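Local structure of 3-dehydroquinate dehydratase (Thermus thermophilus, 2UYG) at the interface of chains A and B. The protein catalyses the reversible trans-dehydration of 3-dehydroquinate to 3-dehydroshikimate, the third step of the shikimate pathway to chorismate, and works as a homododecamer. Sequence-based numbering; all coordinates share one arbitrary frame. Chains: chain A/B, 3-dehydroquinate dehydratase.

The interface of chains A and B. Residues chain A 102, 104-105, 111, 125; chain B 116-117, 119-121.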
# COMPACT_ATOMS: atom_id res chain seq x y z
N ASN A 102 -3.15 25.84 -5.91
CA ASN A 102 -2.67 25.15 -4.73
C ASN A 102 -2.81 23.67 -5.02
O ASN A 102 -3.94 23.11 -5.03
CB ASN A 102 -3.55 25.50 -3.52
CG ASN A 102 -3.07 24.82 -2.24
OD1 ASN A 102 -2.28 23.87 -2.28
ND2 ASN A 102 -3.53 25.32 -1.11
N HIS A 104 -2.43 21.10 -3.36
CA HIS A 104 -2.88 20.29 -2.26
C HIS A 104 -4.35 20.33 -2.02
O HIS A 104 -4.80 19.69 -1.14
CB HIS A 104 -2.12 20.71 -1.00
CG HIS A 104 -0.67 20.57 -1.17
ND1 HIS A 104 0.17 21.66 -1.26
CD2 HIS A 104 0.09 19.48 -1.37
CE1 HIS A 104 1.41 21.24 -1.43
NE2 HIS A 104 1.38 19.92 -1.56
N ALA A 105 -5.10 21.07 -2.81
CA ALA A 105 -6.54 21.23 -2.70
C ALA A 105 -7.24 20.78 -3.97
O ALA A 105 -8.34 21.24 -4.25
CB ALA A 105 -6.88 22.72 -2.44
N ARG A 111 -0.71 16.28 -5.76
CA ARG A 111 -0.01 16.54 -4.52
C ARG A 111 1.43 16.10 -4.58
O ARG A 111 2.26 16.52 -3.74
CB ARG A 111 -0.75 15.99 -3.29
CG ARG A 111 -2.21 16.45 -3.27
CD ARG A 111 -3.04 16.23 -2.01
NE ARG A 111 -2.41 16.92 -0.89
CZ ARG A 111 -2.74 16.75 0.38
NH1 ARG A 111 -3.73 15.92 0.72
NH2 ARG A 111 -2.09 17.43 1.33
N GLY A 125 -0.29 28.52 -5.37
CA GLY A 125 -1.65 28.86 -4.96
C GLY A 125 -2.02 30.32 -5.13
O GLY A 125 -3.12 30.69 -4.91
N ALA B 116 -2.20 22.38 4.41
CA ALA B 116 -2.05 23.03 3.06
C ALA B 116 -3.33 23.17 2.25
O ALA B 116 -3.50 24.20 1.56
CB ALA B 116 -1.01 22.28 2.22
N PRO B 117 -4.17 22.17 2.23
CA PRO B 117 -5.42 22.28 1.44
C PRO B 117 -6.30 23.41 1.80
O PRO B 117 -7.07 23.84 0.95
CB PRO B 117 -6.18 20.94 1.72
CG PRO B 117 -5.12 20.01 2.03
CD PRO B 117 -4.07 20.85 2.88
N CYS B 119 -5.26 26.33 3.01
CA CYS B 119 -4.50 27.57 2.84
C CYS B 119 -4.68 28.22 1.45
O CYS B 119 -4.96 27.52 0.52
CB CYS B 119 -3.04 27.31 3.14
SG CYS B 119 -2.80 26.92 4.90
N ARG B 120 -4.50 29.54 1.33
CA ARG B 120 -4.51 30.18 0.04
C ARG B 120 -3.39 29.64 -0.84
O ARG B 120 -3.58 29.44 -1.98
CB ARG B 120 -4.34 31.69 0.15
CG ARG B 120 -5.61 32.38 0.34
CD ARG B 120 -6.60 32.46 -0.94
NE ARG B 120 -7.76 33.21 -0.45
CZ ARG B 120 -7.81 34.53 -0.37
NH1 ARG B 120 -8.90 35.10 0.15
NH2 ARG B 120 -6.81 35.28 -0.84
N GLY B 121 -2.19 29.53 -0.29
CA GLY B 121 -1.12 28.89 -1.00
C GLY B 121 -0.08 28.57 0.01
O GLY B 121 -0.28 28.80 1.22
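The methyl of B:Ala116 packs against A:His104 at the apolar centre, its CB lying 3.7 Å from the histidine CB and equally near the ring nitrogen ND1. With CG anti to its own carbonyl carbon (chi1 -58°), A:His104 sets CB and the ND1 side of its ring against that methyl. A side chain as short as alanine lets the partner backbone come close. Next to this pair, B:Pro117 sets the CB-CG side of its ring against the backbone carbonyl of A:His104; a rigid ring suits a short 3-10 turn pressed on a neighbour. The side chain of A:Arg111 crosses that of B:Pro117 at about a right angle, its NH2 4.0 Å from CG, while NE meets the A:His104 ring in plane at its edge. On the other flank the CB of A:Ala105 lies 3.6 Å from the carbonyl O of B:Pro117.

Farther out, A:Asn102 extends with CG anti to its backbone N (chi1 -179°) and uses both ends of its amide. ND2 donates to the carbonyl O of B:Ala116 (2.9 Å), which lies near the amide plane, although the donor stands above the carbonyl plane; a weak bond runs to the O of B:Cys119. OD1 accepts the backbone N of A:His104 at 3.0 Å, fixing the amide's rotation. A leucine here, having neither donor nor acceptor, would probably weaken the hold on B:Ala116 and B:Cys119 and loosen the A:His104 turn.

At the rim, A:Gly125 and B:Gly121 approach backbone to backbone, CA to CA 4.0 Å. Chain A contributes the segment after strand 95-99 and the residue just after strand 121-124, chain B its 3-10 helix 116-118 and the start of strand 121-124, in a two-fold interface of the dodecamer; the centre of this patch lies about 9 Å from A:His99, the catalytic proton donor.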